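Local coordinates for uncharacterized protein (Bacteroides eggerthii, PDB 4FTD) that is of unknown function but folds into a six-bladed beta-propeller joined to an immunoglobulin-like domain, and is possibly involved in carbohydrate metabolism, at residues T135-C140 and R153-N158; L149-P154 and Y190-G195; N407-A412 and R435-F440; Y130-T135 and N158-H163. All coordinates share one frame; numbering follows the deposited sequence.

Contact 1 of 4, residues T135-C140 and R153-N158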
loop_
_atom_site.group_PDB
_atom_site.type_symbol
_atom_site.label_atom_id
_atom_site.label_comp_id
_atom_site.label_asym_id
_atom_site.label_seq_id
_atom_site.Cartn_x
_atom_site.Cartn_y
_atom_site.Cartn_z
ATOM N N THR A 135 -13.890 8.019 -19.897
ATOM C CA THR A 135 -13.753 9.375 -20.510
ATOM C C THR A 135 -13.046 10.278 -19.574
ATOM O O THR A 135 -12.902 9.964 -18.417
ATOM C CB THR A 135 -15.101 10.022 -20.902
ATOM O OG1 THR A 135 -15.726 10.651 -19.778
ATOM C CG2 THR A 135 -16.054 8.985 -21.518
ATOM N N ASN A 136 -12.630 11.437 -20.054
ATOM C CA ASN A 136 -11.998 12.393 -19.162
ATOM C C ASN A 136 -13.007 13.231 -18.370
ATOM O O ASN A 136 -12.654 14.223 -17.769
ATOM C CB ASN A 136 -10.971 13.218 -19.902
ATOM C CG ASN A 136 -11.568 14.152 -20.894
ATOM O OD1 ASN A 136 -12.789 14.280 -21.018
ATOM N ND2 ASN A 136 -10.700 14.849 -21.605
ATOM N N TYR A 137 -14.281 12.855 -18.404
ATOM C CA TYR A 137 -15.285 13.503 -17.525
ATOM C C TYR A 137 -15.250 12.985 -16.089
ATOM O O TYR A 137 -15.911 13.521 -15.238
ATOM C CB TYR A 137 -16.698 13.430 -18.145
ATOM C CG TYR A 137 -16.842 14.502 -19.188
ATOM C CD1 TYR A 137 -16.210 14.366 -20.413
ATOM C CD2 TYR A 137 -17.532 15.676 -18.933
ATOM C CE1 TYR A 137 -16.304 15.353 -21.385
ATOM C CE2 TYR A 137 -17.625 16.684 -19.892
ATOM C CZ TYR A 137 -16.988 16.522 -21.112
ATOM O OH TYR A 137 -17.081 17.477 -22.111
ATOM N N THR A 138 -14.461 11.956 -15.825
ATOM C CA THR A 138 -14.219 11.490 -14.451
ATOM C C THR A 138 -12.713 11.415 -14.290
ATOM O O THR A 138 -12.054 10.672 -15.000
ATOM C CB THR A 138 -14.785 10.058 -14.205
ATOM O OG1 THR A 138 -16.192 10.041 -14.391
ATOM C CG2 THR A 138 -14.437 9.571 -12.786
ATOM N N ARG A 139 -12.180 12.196 -13.365
ATOM C CA ARG A 139 -10.713 12.313 -13.146
ATOM C C ARG A 139 -10.277 11.933 -11.753
ATOM O O ARG A 139 -9.100 12.018 -11.395
ATOM C CB ARG A 139 -10.278 13.737 -13.451
ATOM C CG ARG A 139 -10.574 14.109 -14.876
ATOM C CD ARG A 139 -10.026 15.472 -15.259
ATOM N NE ARG A 139 -10.478 15.754 -16.636
ATOM C CZ ARG A 139 -10.065 16.793 -17.358
ATOM N NH1 ARG A 139 -9.185 17.630 -16.877
ATOM N NH2 ARG A 139 -10.545 17.005 -18.565
ATOM N N CYS A 140 -11.213 11.439 -10.955
ATOM C CA CYS A 140 -10.918 11.103 -9.593
ATOM C C CYS A 140 -11.842 10.050 -9.017
ATOM O O CYS A 140 -13.042 10.108 -9.210
ATOM C CB CYS A 140 -11.073 12.336 -8.740
ATOM S SG CYS A 140 -10.462 12.258 -7.025
ATOM N N ARG A 153 -18.483 13.624 -13.714
ATOM C CA ARG A 153 -19.252 14.727 -14.250
ATOM C C ARG A 153 -20.146 14.073 -15.331
ATOM O O ARG A 153 -19.707 13.187 -16.047
ATOM C CB ARG A 153 -18.351 15.770 -14.892
ATOM C CG ARG A 153 -17.625 16.653 -13.876
ATOM C CD ARG A 153 -16.901 17.758 -14.624
ATOM N NE ARG A 153 -15.712 17.175 -15.231
ATOM C CZ ARG A 153 -15.217 17.452 -16.445
ATOM N NH1 ARG A 153 -15.814 18.284 -17.288
ATOM N NH2 ARG A 153 -14.117 16.826 -16.843
ATOM N N PRO A 154 -21.401 14.508 -15.416
ATOM C CA PRO A 154 -22.344 13.819 -16.280
ATOM C C PRO A 154 -22.052 13.996 -17.777
ATOM O O PRO A 154 -21.914 15.097 -18.242
ATOM C CB PRO A 154 -23.685 14.429 -15.918
ATOM C CG PRO A 154 -23.386 15.699 -15.183
ATOM C CD PRO A 154 -22.029 15.547 -14.592
ATOM N N THR A 155 -22.046 12.911 -18.526
ATOM C CA THR A 155 -21.751 12.993 -19.946
ATOM C C THR A 155 -22.362 11.804 -20.653
ATOM O O THR A 155 -22.740 10.816 -20.002
ATOM C CB THR A 155 -20.204 13.140 -20.191
ATOM O OG1 THR A 155 -20.036 13.504 -21.529
ATOM C CG2 THR A 155 -19.413 11.870 -19.951
ATOM N N THR A 156 -22.519 11.911 -21.973
ATOM C CA THR A 156 -23.120 10.826 -22.730
ATOM C C THR A 156 -22.307 9.535 -22.552
ATOM O O THR A 156 -21.099 9.620 -22.360
ATOM C CB THR A 156 -23.272 11.180 -24.207
ATOM O OG1 THR A 156 -24.075 10.171 -24.815
ATOM C CG2 THR A 156 -21.855 11.286 -24.923
ATOM N N PRO A 157 -22.961 8.361 -22.459
ATOM C CA PRO A 157 -24.407 8.099 -22.437
ATOM C C PRO A 157 -24.990 7.873 -21.024
ATOM O O PRO A 157 -26.208 7.783 -20.908
ATOM C CB PRO A 157 -24.500 6.794 -23.240
ATOM C CG PRO A 157 -23.285 6.015 -22.751
ATOM C CD PRO A 157 -22.226 7.077 -22.409
ATOM N N ASN A 158 -24.151 7.847 -19.967
ATOM C CA ASN A 158 -24.566 7.559 -18.586
ATOM C C ASN A 158 -25.214 8.784 -17.878
ATOM O O ASN A 158 -26.167 8.645 -17.092
ATOM C CB ASN A 158 -23.334 7.165 -17.707
ATOM C CG ASN A 158 -22.608 5.873 -18.163
ATOM O OD1 ASN A 158 -23.142 5.112 -18.932
ATOM N ND2 ASN A 158 -21.375 5.625 -17.631
HETATM O O HOH W 1 -13.237 16.788 -19.467
HETATM O O HOH W 2 -13.600 15.690 -14.122
HETATM O O HOH W 3 -18.131 10.898 -16.206
#
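Tyr137 and Arg153 both carry CG anti to their own carbonyl carbon, beside the backbone N, and the arginine chain then bends at chi3 (-76°), which swings NE out of the extended line. The two meet at the end of a beta-propeller blade, where a type I turn, Thr135 to Thr138, leads into strand 138-143 and the loop from Arg153 onward leaves strand 147-152. The guanidinium lies flat on the phenol ring, planes 25° apart and centres 4.5 Å apart, with Tyr137 CD2 3.5 Å from Arg153 NH1. Thr155 takes the opposite face: its CB sits 4.1 Å from the Tyr137 ring centroid in a CH-pi contact. A flat ring suits this place because a cation and a small branched side chain can each use one side of it. The backbones are joined too: Arg153 N donates to Tyr137 O (3.0 Å, 161°). The second face of the guanidinium rests on Tyr190 of the next blade. Arg139 brings a like charge close, NE being 3.8 Å from Arg153 NH2, and is held by its NE bond to Asn136 O (2.9 Å); a water in the plane of the Arg153 guanidinium accepts from NH2 and is weakly bonded to Arg139 NH2 and Asn136 OD1. Asn136 ND2 donates to Asn409 OD1. An alanine at Arg153 would probably leave one face of Tyr137 without its cationic cover and let the phenol ring turn more easily. Thr138 OG1, also bonded to Asp132 O, meets a water that donates to Arg153 O at 2.8 Å.

Contact 2 of 4, residues L149-P154 and Y190-G195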
loop_
_atom_site.group_PDB
_atom_site.type_symbol
_atom_site.label_atom_id
_atom_site.label_comp_id
_atom_site.label_asym_id
_atom_site.label_seq_id
_atom_site.Cartn_x
_atom_site.Cartn_y
_atom_site.Cartn_z
ATOM N N LEU A 149 -15.675 6.106 -4.108
ATOM C CA LEU A 149 -16.256 7.362 -4.583
ATOM C C LEU A 149 -15.761 7.573 -6.012
ATOM O O LEU A 149 -14.561 7.462 -6.257
ATOM C CB LEU A 149 -15.805 8.526 -3.694
ATOM C CG LEU A 149 -15.978 9.978 -4.210
ATOM C CD1 LEU A 149 -17.480 10.291 -4.325
ATOM C CD2 LEU A 149 -15.209 10.986 -3.328
ATOM N N VAL A 150 -16.690 7.832 -6.946
ATOM C CA VAL A 150 -16.388 8.115 -8.331
ATOM C C VAL A 150 -16.863 9.536 -8.605
ATOM O O VAL A 150 -18.041 9.828 -8.414
ATOM C CB VAL A 150 -17.077 7.145 -9.282
ATOM C CG1 VAL A 150 -16.683 7.528 -10.699
ATOM C CG2 VAL A 150 -16.681 5.714 -8.907
ATOM N N VAL A 151 -15.927 10.451 -8.944
ATOM C CA VAL A 151 -16.283 11.875 -9.075
ATOM C C VAL A 151 -16.581 12.085 -10.558
ATOM O O VAL A 151 -15.821 12.683 -11.298
ATOM C CB VAL A 151 -15.200 12.840 -8.541
ATOM C CG1 VAL A 151 -15.714 14.286 -8.608
ATOM C CG2 VAL A 151 -14.793 12.429 -7.137
ATOM N N SER A 152 -17.719 11.555 -10.978
ATOM C CA SER A 152 -18.108 11.645 -12.364
ATOM C C SER A 152 -18.903 12.924 -12.669
ATOM O O SER A 152 -19.783 13.300 -11.936
ATOM C CB SER A 152 -18.951 10.425 -12.770
ATOM O OG SER A 152 -20.031 10.250 -11.886
ATOM N N ARG A 153 -18.483 13.624 -13.714
ATOM C CA ARG A 153 -19.252 14.727 -14.250
ATOM C C ARG A 153 -20.146 14.073 -15.331
ATOM O O ARG A 153 -19.707 13.187 -16.047
ATOM C CB ARG A 153 -18.351 15.770 -14.892
ATOM C CG ARG A 153 -17.625 16.653 -13.876
ATOM C CD ARG A 153 -16.901 17.758 -14.624
ATOM N NE ARG A 153 -15.712 17.175 -15.231
ATOM C CZ ARG A 153 -15.217 17.452 -16.445
ATOM N NH1 ARG A 153 -15.814 18.284 -17.288
ATOM N NH2 ARG A 153 -14.117 16.826 -16.843
ATOM N N PRO A 154 -21.401 14.508 -15.416
ATOM C CA PRO A 154 -22.344 13.819 -16.280
ATOM C C PRO A 154 -22.052 13.996 -17.777
ATOM O O PRO A 154 -21.914 15.097 -18.242
ATOM C CB PRO A 154 -23.685 14.429 -15.918
ATOM C CG PRO A 154 -23.386 15.699 -15.183
ATOM C CD PRO A 154 -22.029 15.547 -14.592
ATOM N N TYR A 190 -15.555 23.732 -13.683
ATOM C CA TYR A 190 -16.248 22.454 -13.474
ATOM C C TYR A 190 -16.871 22.522 -12.114
ATOM O O TYR A 190 -16.284 23.048 -11.149
ATOM C CB TYR A 190 -15.364 21.191 -13.520
ATOM C CG TYR A 190 -14.452 20.986 -14.729
ATOM C CD1 TYR A 190 -14.686 21.582 -15.943
ATOM C CD2 TYR A 190 -13.375 20.062 -14.655
ATOM C CE1 TYR A 190 -13.844 21.363 -17.041
ATOM C CE2 TYR A 190 -12.534 19.835 -15.750
ATOM C CZ TYR A 190 -12.777 20.494 -16.950
ATOM O OH TYR A 190 -11.942 20.323 -18.059
ATOM N N ASP A 191 -18.075 22.010 -12.000
ATOM C CA ASP A 191 -18.766 22.024 -10.699
ATOM C C ASP A 191 -18.023 21.181 -9.643
ATOM O O ASP A 191 -18.134 21.409 -8.474
ATOM C CB ASP A 191 -20.142 21.434 -10.860
ATOM C CG ASP A 191 -21.099 22.325 -11.676
ATOM O OD1 ASP A 191 -20.906 23.543 -11.766
ATOM O OD2 ASP A 191 -22.058 21.740 -12.203
ATOM N N TYR A 192 -17.421 20.089 -10.094
ATOM C CA TYR A 192 -16.598 19.207 -9.280
ATOM C C TYR A 192 -15.583 18.512 -10.210
ATOM O O TYR A 192 -15.795 18.375 -11.417
ATOM C CB TYR A 192 -17.392 18.230 -8.445
ATOM C CG TYR A 192 -18.697 17.841 -9.094
ATOM C CD1 TYR A 192 -18.714 16.910 -10.120
ATOM C CD2 TYR A 192 -19.884 18.431 -8.705
ATOM C CE1 TYR A 192 -19.888 16.606 -10.779
ATOM C CE2 TYR A 192 -21.099 18.105 -9.351
ATOM C CZ TYR A 192 -21.065 17.202 -10.377
ATOM O OH TYR A 192 -22.161 16.837 -11.046
ATOM N N ASN A 193 -14.498 18.082 -9.598
ATOM C CA ASN A 193 -13.375 17.495 -10.292
ATOM C C ASN A 193 -12.618 16.549 -9.405
ATOM O O ASN A 193 -12.615 15.360 -9.670
ATOM C CB ASN A 193 -12.482 18.581 -10.850
ATOM C CG ASN A 193 -11.466 18.051 -11.877
ATOM O OD1 ASN A 193 -11.848 17.283 -12.754
ATOM N ND2 ASN A 193 -10.190 18.477 -11.793
HETATM N N MSE A 194 -12.013 17.027 -8.307
HETATM C CA MSE A 194 -11.321 16.107 -7.356
HETATM C C MSE A 194 -12.239 15.856 -6.166
HETATM O O MSE A 194 -13.190 16.559 -5.964
HETATM C CB MSE A 194 -10.027 16.740 -6.842
HETATM C CG MSE A 194 -9.028 16.984 -7.920
HETATM SE SE MSE A 194 -8.339 15.239 -8.652
HETATM C CE MSE A 194 -9.032 15.227 -10.509
ATOM N N GLY A 195 -11.919 14.845 -5.373
ATOM C CA GLY A 195 -12.621 14.642 -4.109
ATOM C C GLY A 195 -11.937 13.526 -3.340
ATOM O O GLY A 195 -10.954 12.962 -3.820
HETATM O O HOH W 4 -13.638 14.111 -11.869
HETATM O O HOH W 2 -13.600 15.690 -14.122
#
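Val151 presses its CG1 methyl onto Asn193 O at 3.4 Å, in the tightly packed part of an interface between two propeller blades. Strands 149-152 and 192-195 run roughly antiparallel (157°) with axes 6.9 Å apart, and no direct hydrogen bond joins them, so side chains do the packing. A water lies between the carbonyls Val151 O and Asn193 O, which do not bond to each other. CG1 stands anti to the backbone N (chi1 -175°), leaving CG2 for the backbone of Gly195. Glycine suits that place: a CB there would crowd Val151 CG2. Next along, the Tyr192 ring lies against Ser152 O, with CE1 3.5 Å away, and meets Pro154 CD near its ring plane. Arg153 CD comes within 3.4 Å of Tyr192 O, a buried carbonyl that has no polar partner in the model. The other end is partly exposed and wetter. There the guanidinium of Arg153 stacks almost parallel to the Tyr190 ring, planes 6° apart and CZ 3.7 Å from the ring centroid, a cation-pi pair. Arginine suits the place because its flat cation can cover the ring while NE still donates to a water, which lies within hydrogen-bonding distance of Asn193 OD1; Asn193 ND2 is bonded to Gly246 O. Strand 147-152 lies between 138-143 and 163-166 in its own sheet, while 190-198 borders the next sheet beside 201-207, whose Val202 and Leu204 touch Leu149 and Val151.

Contact 3 of 4, residues N407-A412 and R435-F440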
loop_
_atom_site.group_PDB
_atom_site.type_symbol
_atom_site.label_atom_id
_atom_site.label_comp_id
_atom_site.label_asym_id
_atom_site.label_seq_id
_atom_site.Cartn_x
_atom_site.Cartn_y
_atom_site.Cartn_z
ATOM N N ASN A 407 -2.383 9.994 -21.796
ATOM C CA ASN A 407 -3.363 11.012 -22.188
ATOM C C ASN A 407 -2.999 12.360 -21.563
ATOM O O ASN A 407 -2.062 12.467 -20.748
ATOM C CB ASN A 407 -4.805 10.549 -21.843
ATOM C CG ASN A 407 -5.032 10.372 -20.370
ATOM O OD1 ASN A 407 -4.865 11.335 -19.621
ATOM N ND2 ASN A 407 -5.491 9.169 -19.937
ATOM N N GLY A 408 -3.732 13.395 -21.955
ATOM C CA GLY A 408 -3.462 14.756 -21.476
ATOM C C GLY A 408 -4.070 15.101 -20.121
ATOM O O GLY A 408 -3.904 16.203 -19.676
ATOM N N ASN A 409 -4.744 14.169 -19.440
ATOM C CA ASN A 409 -5.411 14.464 -18.175
ATOM C C ASN A 409 -5.319 13.239 -17.248
ATOM O O ASN A 409 -6.328 12.729 -16.776
ATOM C CB ASN A 409 -6.860 14.926 -18.445
ATOM C CG ASN A 409 -7.562 14.060 -19.463
ATOM O OD1 ASN A 409 -7.947 14.537 -20.523
ATOM N ND2 ASN A 409 -7.653 12.755 -19.187
ATOM N N ALA A 410 -4.079 12.824 -16.986
ATOM C CA ALA A 410 -3.753 11.541 -16.377
ATOM C C ALA A 410 -3.767 11.612 -14.836
ATOM O O ALA A 410 -2.838 11.150 -14.146
ATOM C CB ALA A 410 -2.402 11.061 -16.937
ATOM N N LEU A 411 -4.846 12.155 -14.291
ATOM C CA LEU A 411 -4.986 12.258 -12.850
ATOM C C LEU A 411 -5.170 10.810 -12.305
ATOM O O LEU A 411 -5.905 9.963 -12.921
ATOM C CB LEU A 411 -6.139 13.193 -12.420
ATOM C CG LEU A 411 -5.896 14.724 -12.565
ATOM C CD1 LEU A 411 -4.686 15.194 -11.748
ATOM C CD2 LEU A 411 -5.796 15.129 -14.026
ATOM N N ALA A 412 -4.424 10.534 -11.234
ATOM C CA ALA A 412 -4.385 9.223 -10.574
ATOM C C ALA A 412 -4.458 9.401 -9.074
ATOM O O ALA A 412 -3.963 10.400 -8.544
ATOM C CB ALA A 412 -3.122 8.439 -10.933
ATOM N N ARG A 435 -6.953 5.591 -12.104
ATOM C CA ARG A 435 -6.303 6.426 -13.075
ATOM C C ARG A 435 -7.255 6.781 -14.203
ATOM O O ARG A 435 -7.961 5.911 -14.766
ATOM C CB ARG A 435 -5.042 5.760 -13.550
ATOM C CG ARG A 435 -4.197 6.628 -14.463
ATOM C CD ARG A 435 -4.439 6.307 -15.922
ATOM N NE ARG A 435 -3.579 7.053 -16.813
ATOM C CZ ARG A 435 -3.623 6.980 -18.137
ATOM N NH1 ARG A 435 -4.517 6.208 -18.735
ATOM N NH2 ARG A 435 -2.761 7.683 -18.871
ATOM N N THR A 436 -7.279 8.067 -14.539
ATOM C CA THR A 436 -8.183 8.612 -15.573
ATOM C C THR A 436 -8.044 7.925 -16.929
ATOM O O THR A 436 -6.937 7.826 -17.449
ATOM C CB THR A 436 -7.990 10.120 -15.740
ATOM O OG1 THR A 436 -8.172 10.731 -14.458
ATOM C CG2 THR A 436 -8.962 10.709 -16.780
ATOM N N GLN A 437 -9.163 7.437 -17.442
ATOM C CA GLN A 437 -9.248 6.698 -18.728
ATOM C C GLN A 437 -8.630 5.279 -18.680
ATOM O O GLN A 437 -8.434 4.650 -19.731
ATOM C CB GLN A 437 -8.741 7.529 -19.943
ATOM C CG GLN A 437 -9.598 8.760 -20.201
ATOM C CD GLN A 437 -9.065 9.675 -21.305
ATOM O OE1 GLN A 437 -8.826 10.873 -21.100
ATOM N NE2 GLN A 437 -8.840 9.111 -22.451
ATOM N N SER A 438 -8.372 4.758 -17.485
ATOM C CA SER A 438 -7.948 3.360 -17.315
ATOM C C SER A 438 -8.848 2.604 -16.355
ATOM O O SER A 438 -9.081 1.448 -16.543
ATOM C CB SER A 438 -6.536 3.256 -16.817
ATOM O OG SER A 438 -5.656 3.900 -17.692
ATOM N N GLY A 439 -9.328 3.249 -15.294
ATOM C CA GLY A 439 -10.208 2.602 -14.334
ATOM C C GLY A 439 -9.553 2.483 -12.951
ATOM O O GLY A 439 -8.635 3.206 -12.645
ATOM N N PHE A 440 -10.035 1.549 -12.137
ATOM C CA PHE A 440 -9.547 1.383 -10.773
ATOM C C PHE A 440 -9.436 -0.072 -10.368
ATOM O O PHE A 440 -10.039 -0.919 -11.000
ATOM C CB PHE A 440 -10.391 2.186 -9.791
ATOM C CG PHE A 440 -11.803 1.669 -9.532
ATOM C CD1 PHE A 440 -12.034 0.675 -8.595
ATOM C CD2 PHE A 440 -12.911 2.255 -10.174
ATOM C CE1 PHE A 440 -13.333 0.210 -8.345
ATOM C CE2 PHE A 440 -14.195 1.820 -9.918
ATOM C CZ PHE A 440 -14.408 0.812 -8.988
#
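Ala412 and Arg435 form an antiparallel non-hydrogen-bonded pair with CA atoms 4.2 Å apart, just where strand 412-420 starts and 426-435 ends, and a classic beta bulge sets Ser438 and Gly439 opposite Arg435. Beyond the pair, Leu411 O is gripped twice by one residue. Thr436 N donates to it at 2.8 Å, and because OG1 stands beside the backbone N (chi1 -55°), Thr436 OG1 also donates to it at 2.8 Å, tilted from the carbonyl plane. Asparagine suits position 407 because it can accept within its own segment through OD1 and donate across the contact through ND2. Asn407 OD1 accepts from Asn409 N at 2.8 Å, an Asx turn, while Asn407 ND2 donates to Thr436 O (3.2 Å) from above that carbonyl's plane. The same ND2 lies over a face of the Arg435 guanidinium, the two side chains meeting tip to tip. Asn409 ND2 makes an almost straight bond to Gln437 OE1 (2.9 Å, 178°), and its OD1 accepts from Asn136. Arg435 NH1 donates to Ser438 OG at 2.8 Å, NE to Ala358 O, and NH2 to Ser405 O and Gly359 O. With these oxygens as acceptors, the buried cation is probably stabilised by neutral dipoles, its planar group fixed by directional bonds that tie the last blade to its neighbouring loops.

Contact 4 of 4, residues Y130-T135 and N158-H163; sequences YSDFAT and NFHTPH
His160 meets Asp132 OD2 at its ring edge, in the ring plane, and has Asn158 CB, from two residues earlier, over the centre of one face; the Asp132 carboxylate is turned almost perpendicular to the ring. The His163 ring is met at its edges, by Tyr130 near NE2 and by Thr161 O near ND1; the Tyr130 and His163 rings touch rim to rim, their planes 40° apart. These groups join two propeller loops, a short 3-10 turn at 131-133 ahead of strand 138-143 and the run into strand 163-166. His160 ND1 donates to Asp132 OD2 (2.7 Å, 167°), using the syn lone pair of OD2, a His-carboxylate hydrogen bond. Asn158 ND2 reaches Asp132 OD1 at 2.6 Å from above the carboxylate plane and also donates to Ser131 OG (3.1 Å), a more bent bond. Aspartate suits the turn because it has two acceptors on a short stem; with CG beside the backbone N (chi1 -63°), the carboxylate is carried toward segment 158-163. An alanine at Asp132 would probably leave His160 ND1 without its acceptor and free that ring to turn, with Asn158 held across the contact by Ser131 alone. Tyrosine is long enough to reach across to His163: Tyr130 OH and His163 NE2 share a 2.7 Å hydrogen bond. His163 ND1 donates to Thr161 O at 2.9 Å, which helps fix the ring's rotation. Its CE1 is thereby set 3.1 Å from Asp132 OD2.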
loop_
_atom_site.group_PDB
_atom_site.type_symbol
_atom_site.label_atom_id
_atom_site.label_comp_id
_atom_site.label_asym_id
_atom_site.label_seq_id
_atom_site.Cartn_x
_atom_site.Cartn_y
_atom_site.Cartn_z
ATOM N N TYR A 130 -14.262 0.621 -15.337
ATOM C CA TYR A 130 -15.493 1.239 -14.840
ATOM C C TYR A 130 -15.950 2.289 -15.876
ATOM O O TYR A 130 -15.161 3.136 -16.279
ATOM C CB TYR A 130 -15.283 1.861 -13.449
ATOM C CG TYR A 130 -16.569 2.329 -12.874
ATOM C CD1 TYR A 130 -17.514 1.425 -12.441
ATOM C CD2 TYR A 130 -16.873 3.703 -12.785
ATOM C CE1 TYR A 130 -18.731 1.851 -11.940
ATOM C CE2 TYR A 130 -18.115 4.127 -12.318
ATOM C CZ TYR A 130 -19.015 3.208 -11.863
ATOM O OH TYR A 130 -20.212 3.628 -11.395
ATOM N N SER A 131 -17.203 2.208 -16.330
ATOM C CA SER A 131 -17.651 2.943 -17.544
ATOM C C SER A 131 -17.433 4.455 -17.445
ATOM O O SER A 131 -16.990 5.079 -18.401
ATOM C CB SER A 131 -19.138 2.636 -17.880
ATOM O OG SER A 131 -19.923 3.053 -16.770
ATOM N N ASP A 132 -17.688 5.035 -16.280
ATOM C CA ASP A 132 -17.422 6.506 -16.086
ATOM C C ASP A 132 -15.977 6.916 -16.211
ATOM O O ASP A 132 -15.670 8.020 -16.645
ATOM C CB ASP A 132 -18.012 7.009 -14.793
ATOM C CG ASP A 132 -19.516 6.876 -14.775
ATOM O OD1 ASP A 132 -20.183 7.064 -15.812
ATOM O OD2 ASP A 132 -20.044 6.570 -13.702
ATOM N N PHE A 133 -15.092 5.978 -15.910
ATOM C CA PHE A 133 -13.668 6.154 -16.130
ATOM C C PHE A 133 -13.153 5.930 -17.543
ATOM O O PHE A 133 -11.958 5.966 -17.738
ATOM C CB PHE A 133 -12.842 5.290 -15.140
ATOM C CG PHE A 133 -12.704 5.912 -13.810
ATOM C CD1 PHE A 133 -11.896 7.000 -13.672
ATOM C CD2 PHE A 133 -13.361 5.402 -12.706
ATOM C CE1 PHE A 133 -11.754 7.624 -12.469
ATOM C CE2 PHE A 133 -13.235 6.011 -11.485
ATOM C CZ PHE A 133 -12.420 7.130 -11.367
ATOM N N ALA A 134 -14.023 5.700 -18.503
ATOM C CA ALA A 134 -13.610 5.561 -19.868
ATOM C C ALA A 134 -13.492 6.919 -20.533
ATOM O O ALA A 134 -13.026 6.967 -21.627
ATOM C CB ALA A 134 -14.564 4.672 -20.638
ATOM N N THR A 135 -13.890 8.019 -19.897
ATOM C CA THR A 135 -13.753 9.375 -20.510
ATOM C C THR A 135 -13.046 10.278 -19.574
ATOM O O THR A 135 -12.902 9.964 -18.417
ATOM C CB THR A 135 -15.101 10.022 -20.902
ATOM O OG1 THR A 135 -15.726 10.651 -19.778
ATOM C CG2 THR A 135 -16.054 8.985 -21.518
ATOM N N ASN A 158 -24.151 7.847 -19.967
ATOM C CA ASN A 158 -24.566 7.559 -18.586
ATOM C C ASN A 158 -25.214 8.784 -17.878
ATOM O O ASN A 158 -26.167 8.645 -17.092
ATOM C CB ASN A 158 -23.334 7.165 -17.707
ATOM C CG ASN A 158 -22.608 5.873 -18.163
ATOM O OD1 ASN A 158 -23.142 5.112 -18.932
ATOM N ND2 ASN A 158 -21.375 5.625 -17.631
ATOM N N PHE A 159 -24.660 9.974 -18.105
ATOM C CA PHE A 159 -25.051 11.171 -17.352
ATOM C C PHE A 159 -25.082 10.902 -15.843
ATOM O O PHE A 159 -26.047 11.275 -15.137
ATOM C CB PHE A 159 -26.366 11.758 -17.909
ATOM C CG PHE A 159 -26.238 12.226 -19.337
ATOM C CD1 PHE A 159 -25.665 13.459 -19.616
ATOM C CD2 PHE A 159 -26.589 11.395 -20.402
ATOM C CE1 PHE A 159 -25.496 13.891 -20.926
ATOM C CE2 PHE A 159 -26.476 11.838 -21.709
ATOM C CZ PHE A 159 -25.930 13.079 -21.979
ATOM N N HIS A 160 -23.977 10.334 -15.354
ATOM C CA HIS A 160 -23.784 10.074 -13.897
ATOM C C HIS A 160 -23.163 11.287 -13.212
ATOM O O HIS A 160 -22.192 11.844 -13.703
ATOM C CB HIS A 160 -22.847 8.863 -13.630
ATOM C CG HIS A 160 -23.451 7.529 -13.963
ATOM N ND1 HIS A 160 -22.700 6.374 -14.096
ATOM C CD2 HIS A 160 -24.739 7.170 -14.191
ATOM C CE1 HIS A 160 -23.500 5.366 -14.398
ATOM N NE2 HIS A 160 -24.740 5.822 -14.471
ATOM N N THR A 161 -23.778 11.694 -12.114
ATOM C CA THR A 161 -23.189 12.691 -11.179
ATOM C C THR A 161 -22.386 11.886 -10.124
ATOM O O THR A 161 -22.374 10.655 -10.123
ATOM C CB THR A 161 -24.301 13.582 -10.616
ATOM O OG1 THR A 161 -25.277 12.742 -10.032
ATOM C CG2 THR A 161 -24.989 14.471 -11.729
ATOM N N PRO A 162 -21.629 12.577 -9.244
ATOM C CA PRO A 162 -20.748 11.859 -8.317
ATOM C C PRO A 162 -21.475 10.855 -7.421
ATOM O O PRO A 162 -22.596 11.118 -6.949
ATOM C CB PRO A 162 -20.106 12.995 -7.505
ATOM C CG PRO A 162 -20.118 14.164 -8.476
ATOM C CD PRO A 162 -21.436 14.021 -9.208
ATOM N N HIS A 163 -20.861 9.692 -7.248
ATOM C CA HIS A 163 -21.513 8.618 -6.599
ATOM C C HIS A 163 -20.566 7.691 -5.869
ATOM O O HIS A 163 -19.383 7.726 -6.069
ATOM C CB HIS A 163 -22.343 7.818 -7.616
ATOM C CG HIS A 163 -21.550 7.277 -8.766
ATOM N ND1 HIS A 163 -21.157 8.080 -9.825
ATOM C CD2 HIS A 163 -21.120 6.009 -9.055
ATOM C CE1 HIS A 163 -20.535 7.313 -10.725
ATOM N NE2 HIS A 163 -20.466 6.063 -10.270
#

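Overall arrangement
Contacts 2 and 3 are buried, while contacts 1 and 4 lie partly exposed at the end of one blade. Contact 1 is nested within the loop closed by contact 4, and both include Thr135 and Asn158; contacts 1 and 2 share Arg153 and Pro154, and Arg153, stacked on Tyr137 of its own blade and on Tyr190 of the next, links the two. On its other side, contact 3 belongs to the sheet that includes strand 120-125, and an Asn136–Asn409 hydrogen bond links it to contact 1. The chemistry differs accordingly: cation-aromatic stacking and water in contact 1, aliphatic packing grading into a stack in contact 2, dense amide and carbonyl bonding in contact 3, and a carboxylate–histidine network in contact 4.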